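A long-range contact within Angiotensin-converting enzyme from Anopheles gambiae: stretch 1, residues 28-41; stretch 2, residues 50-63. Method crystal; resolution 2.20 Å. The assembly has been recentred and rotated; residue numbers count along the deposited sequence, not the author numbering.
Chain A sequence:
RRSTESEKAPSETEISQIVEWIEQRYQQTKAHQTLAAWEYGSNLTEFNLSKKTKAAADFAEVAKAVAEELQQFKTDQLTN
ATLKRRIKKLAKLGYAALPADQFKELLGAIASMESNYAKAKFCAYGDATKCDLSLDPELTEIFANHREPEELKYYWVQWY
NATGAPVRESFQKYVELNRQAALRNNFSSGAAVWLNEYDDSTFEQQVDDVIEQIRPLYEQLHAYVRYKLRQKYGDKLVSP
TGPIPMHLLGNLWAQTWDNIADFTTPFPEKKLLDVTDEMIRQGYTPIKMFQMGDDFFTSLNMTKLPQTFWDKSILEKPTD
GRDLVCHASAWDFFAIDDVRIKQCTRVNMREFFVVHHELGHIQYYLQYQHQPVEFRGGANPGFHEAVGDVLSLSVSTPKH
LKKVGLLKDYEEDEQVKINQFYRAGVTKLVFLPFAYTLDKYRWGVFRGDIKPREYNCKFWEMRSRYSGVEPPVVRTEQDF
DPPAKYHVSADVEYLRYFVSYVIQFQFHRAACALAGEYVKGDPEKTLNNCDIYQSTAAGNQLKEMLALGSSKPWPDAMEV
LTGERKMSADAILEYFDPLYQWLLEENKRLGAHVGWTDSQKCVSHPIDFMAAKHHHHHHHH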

# COMPACT_ATOMS: atom_id res chain seq x y z
N GLN A 28 4.72 26.54 -4.99
CA GLN A 28 5.63 26.58 -6.13
C GLN A 28 6.93 25.83 -5.84
O GLN A 28 7.42 25.09 -6.71
N THR A 29 7.51 25.99 -4.65
CA THR A 29 8.73 25.24 -4.37
C THR A 29 8.41 23.76 -4.15
O THR A 29 9.23 22.90 -4.49
N LYS A 30 7.23 23.43 -3.60
CA LYS A 30 6.91 22.02 -3.45
C LYS A 30 6.72 21.36 -4.81
O LYS A 30 7.10 20.19 -4.99
N ALA A 31 6.18 22.10 -5.78
CA ALA A 31 6.07 21.57 -7.13
C ALA A 31 7.45 21.39 -7.74
O ALA A 31 7.74 20.34 -8.31
N HIS A 32 8.31 22.40 -7.63
CA HIS A 32 9.67 22.25 -8.14
C HIS A 32 10.33 21.03 -7.53
O HIS A 32 11.01 20.26 -8.22
N GLN A 33 10.11 20.80 -6.25
CA GLN A 33 10.74 19.67 -5.58
C GLN A 33 10.16 18.35 -6.08
O GLN A 33 10.90 17.42 -6.40
N THR A 34 8.83 18.27 -6.20
CA THR A 34 8.20 17.07 -6.73
C THR A 34 8.72 16.76 -8.13
O THR A 34 9.00 15.59 -8.46
N LEU A 35 8.86 17.79 -8.97
CA LEU A 35 9.30 17.58 -10.34
C LEU A 35 10.69 16.96 -10.38
O LEU A 35 10.93 16.01 -11.15
N ALA A 36 11.61 17.46 -9.56
CA ALA A 36 12.95 16.90 -9.54
C ALA A 36 12.94 15.47 -9.02
O ALA A 36 13.72 14.63 -9.50
N ALA A 37 12.05 15.16 -8.07
CA ALA A 37 11.94 13.79 -7.57
C ALA A 37 11.41 12.85 -8.65
O ALA A 37 11.89 11.72 -8.78
N TRP A 38 10.46 13.31 -9.45
CA TRP A 38 9.99 12.51 -10.57
C TRP A 38 11.12 12.17 -11.53
O TRP A 38 11.23 11.02 -12.00
N GLU A 39 11.97 13.14 -11.86
CA GLU A 39 13.03 12.89 -12.83
C GLU A 39 14.00 11.83 -12.31
O GLU A 39 14.42 10.94 -13.05
N TYR A 40 14.35 11.91 -11.03
CA TYR A 40 15.17 10.86 -10.45
C TYR A 40 14.40 9.54 -10.46
O TYR A 40 14.92 8.51 -10.92
N GLY A 41 13.16 9.55 -9.98
CA GLY A 41 12.39 8.32 -9.92
C GLY A 41 12.31 7.62 -11.26
O GLY A 41 12.32 6.38 -11.32
N SER A 50 21.37 14.51 -7.36
CA SER A 50 21.81 15.80 -6.83
C SER A 50 20.76 16.88 -7.03
O SER A 50 20.53 17.71 -6.15
N LYS A 51 20.11 16.88 -8.19
CA LYS A 51 19.04 17.85 -8.42
C LYS A 51 17.84 17.57 -7.52
O LYS A 51 17.18 18.50 -7.04
N LYS A 52 17.54 16.29 -7.27
CA LYS A 52 16.43 15.98 -6.38
C LYS A 52 16.70 16.52 -4.98
O LYS A 52 15.82 17.12 -4.35
N THR A 53 17.91 16.30 -4.45
CA THR A 53 18.15 16.77 -3.09
C THR A 53 18.35 18.28 -3.04
O THR A 53 17.92 18.92 -2.08
N LYS A 54 18.96 18.87 -4.07
CA LYS A 54 19.01 20.33 -4.14
C LYS A 54 17.61 20.94 -4.08
O LYS A 54 17.34 21.84 -3.28
N ALA A 55 16.70 20.47 -4.94
CA ALA A 55 15.35 21.02 -4.94
C ALA A 55 14.65 20.74 -3.61
O ALA A 55 13.84 21.56 -3.15
N ALA A 56 14.95 19.60 -2.99
CA ALA A 56 14.41 19.34 -1.66
C ALA A 56 15.02 20.28 -0.62
O ALA A 56 14.31 20.79 0.25
N ALA A 57 16.33 20.52 -0.71
CA ALA A 57 16.96 21.47 0.20
C ALA A 57 16.34 22.85 0.05
O ALA A 57 16.04 23.52 1.04
N ASP A 58 16.12 23.28 -1.20
CA ASP A 58 15.48 24.57 -1.47
C ASP A 58 14.12 24.64 -0.80
O ASP A 58 13.78 25.64 -0.15
N PHE A 59 13.30 23.59 -0.96
CA PHE A 59 11.99 23.59 -0.34
C PHE A 59 12.12 23.63 1.17
O PHE A 59 11.33 24.29 1.86
N ALA A 60 13.12 22.93 1.71
CA ALA A 60 13.32 22.89 3.16
C ALA A 60 13.55 24.30 3.71
O ALA A 60 12.97 24.66 4.74
N GLU A 61 14.38 25.09 3.03
CA GLU A 61 14.55 26.49 3.40
C GLU A 61 13.21 27.22 3.40
O GLU A 61 12.82 27.82 4.40
N VAL A 62 12.49 27.17 2.28
CA VAL A 62 11.19 27.85 2.19
C VAL A 62 10.30 27.48 3.37
O VAL A 62 9.69 28.34 4.01
N ALA A 63 10.22 26.18 3.69
CA ALA A 63 9.29 25.74 4.74
C ALA A 63 9.72 26.25 6.11
O ALA A 63 8.87 26.55 6.95

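The two helices run nearly antiparallel, their axes inclined at 164° and 8.1 Å apart at closest approach, and no direct hydrogen bond joins them. Lys 52, Phe 59 and Thr 29 have the largest covered areas. Lys 52, with 90 Å² covered, leaves its backbone sideways and is fully extended, with chi1 to chi4 all t. The extended chain carries its aliphatic part across stretch 1: CD is 3.7 Å from Tyr 40 CD2, and CE is 4.1 Å from Ala 37 CB. The ammonium is linked by water, since Lys 52 NZ donates to a water (2.5 Å) that donates to Ala 37 O (3.0 Å). A second water donates to both Gln 33 O (3.1 Å) and Lys 52 O (2.7 Å), tying the two backbones together.

Phe 59 (84 Å²) points toward stretch 1 with chi1 t. Thr 29 OG1 meets its ring edge, 3.4 Å from Phe 59 CD1, while Lys 30 CB lies 3.7 Å from Phe 59 CE1. Thr 29 (68 Å²), chi1 p, also points inward, and its CG2 reaches Val 62 CG2 at 3.5 Å.

Between these ends the backbones come close, Ala 36 CA lying 4.8 Å from Lys 52 CA and Gln 33 CA 4.8 Å from Ala 55 CA; Ala 36 CB and Ala 55 CB, both directed inward, touch at 3.8 Å. Gln 33, chi1 t, packs its CG 3.6 Å from Ala 56 CA.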

# COMPACT_ATOMS: atom_id res chain seq x y z
CB GLN A 28 5.89 28.03 -6.53
CG GLN A 28 4.61 28.69 -7.06
CD GLN A 28 4.83 30.09 -7.61
OE1 GLN A 28 5.83 30.38 -8.26
NE2 GLN A 28 3.86 30.97 -7.35
CB THR A 29 9.49 25.82 -3.18
OG1 THR A 29 8.62 25.89 -2.04
CG2 THR A 29 10.01 27.20 -3.52
CB LYS A 30 5.65 21.82 -2.60
CG LYS A 30 5.57 20.40 -2.02
CD LYS A 30 4.16 20.04 -1.55
CE LYS A 30 4.10 18.64 -0.90
NZ LYS A 30 4.04 18.73 0.61
CB ALA A 31 5.21 22.49 -7.99
CB HIS A 32 10.47 23.52 -7.85
CG HIS A 32 11.86 23.50 -8.41
ND1 HIS A 32 12.98 23.40 -7.62
CD2 HIS A 32 12.31 23.54 -9.69
CE1 HIS A 32 14.06 23.39 -8.38
NE2 HIS A 32 13.68 23.47 -9.64
CB GLN A 33 10.56 19.83 -4.08
CG GLN A 33 11.20 18.75 -3.28
CD GLN A 33 10.17 17.94 -2.57
OE1 GLN A 33 9.75 18.28 -1.46
NE2 GLN A 33 9.73 16.86 -3.22
CB THR A 34 6.69 17.26 -6.77
OG1 THR A 34 6.19 17.36 -5.44
CG2 THR A 34 6.04 16.09 -7.45
CB LEU A 35 9.27 18.91 -11.08
CG LEU A 35 8.94 18.88 -12.57
CD1 LEU A 35 8.80 20.32 -13.06
CD2 LEU A 35 9.98 18.11 -13.35
CB ALA A 36 13.87 17.78 -8.69
CB ALA A 37 11.03 13.76 -6.33
CB TRP A 38 8.88 13.25 -11.30
CG TRP A 38 8.51 12.64 -12.59
CD1 TRP A 38 9.05 12.93 -13.82
CD2 TRP A 38 7.51 11.64 -12.82
NE1 TRP A 38 8.43 12.18 -14.79
CE2 TRP A 38 7.49 11.38 -14.20
CE3 TRP A 38 6.62 10.95 -11.98
CZ2 TRP A 38 6.62 10.44 -14.78
CZ3 TRP A 38 5.75 10.02 -12.56
CH2 TRP A 38 5.77 9.77 -13.94
CB GLU A 39 13.76 14.19 -13.15
CG GLU A 39 12.97 15.12 -14.08
CD GLU A 39 12.73 14.50 -15.45
OE1 GLU A 39 11.57 14.52 -15.93
OE2 GLU A 39 13.70 13.97 -16.03
CB TYR A 40 15.59 11.28 -9.05
CG TYR A 40 16.48 10.27 -8.37
CD1 TYR A 40 17.73 9.97 -8.89
CD2 TYR A 40 16.06 9.62 -7.21
CE1 TYR A 40 18.54 9.04 -8.28
CE2 TYR A 40 16.87 8.71 -6.59
CZ TYR A 40 18.11 8.42 -7.12
OH TYR A 40 18.92 7.50 -6.51
CB SER A 50 23.12 16.24 -7.48
OG SER A 50 24.09 15.24 -7.32
CB LYS A 51 18.63 17.84 -9.89
CG LYS A 51 19.36 18.88 -10.71
CD LYS A 51 19.05 18.76 -12.20
CE LYS A 51 17.76 17.98 -12.50
NZ LYS A 51 17.37 18.07 -13.95
CB LYS A 52 16.18 14.47 -6.33
CG LYS A 52 15.31 14.04 -5.14
CD LYS A 52 15.00 12.55 -5.18
CE LYS A 52 14.06 12.16 -4.05
NZ LYS A 52 13.40 10.85 -4.35
CB THR A 53 19.34 16.03 -2.46
OG1 THR A 53 20.56 16.48 -3.03
CG2 THR A 53 19.24 14.53 -2.68
CB LYS A 54 19.73 20.78 -5.42
CG LYS A 54 20.04 22.29 -5.42
CD LYS A 54 19.92 22.93 -6.80
CE LYS A 54 19.45 24.40 -6.71
NZ LYS A 54 20.22 25.19 -5.67
CB ALA A 55 14.55 20.44 -6.10
CB ALA A 56 14.65 17.88 -1.27
CB ALA A 57 18.47 21.51 -0.04
CB ASP A 58 15.31 24.79 -2.97
CG ASP A 58 16.63 24.96 -3.68
OD1 ASP A 58 17.67 25.08 -2.98
OD2 ASP A 58 16.64 24.98 -4.94
CB PHE A 59 11.19 22.38 -0.78
CG PHE A 59 9.91 22.21 -0.03
CD1 PHE A 59 8.81 22.98 -0.34
CD2 PHE A 59 9.82 21.31 1.02
CE1 PHE A 59 7.63 22.84 0.36
CE2 PHE A 59 8.64 21.17 1.73
CZ PHE A 59 7.55 21.93 1.39
CB ALA A 60 14.50 21.98 3.50
CB GLU A 61 15.52 27.17 2.43
CG GLU A 61 16.98 26.89 2.71
CD GLU A 61 17.89 27.38 1.58
OE1 GLU A 61 17.64 28.47 1.03
OE2 GLU A 61 18.86 26.66 1.25
CB VAL A 62 10.52 27.51 0.84
CG1 VAL A 62 9.08 28.02 0.82
CG2 VAL A 62 11.33 28.06 -0.34
CB ALA A 63 9.16 24.22 4.76
O HOH W 1 13.17 16.45 -4.57
O HOH W 2 12.37 9.92 -6.41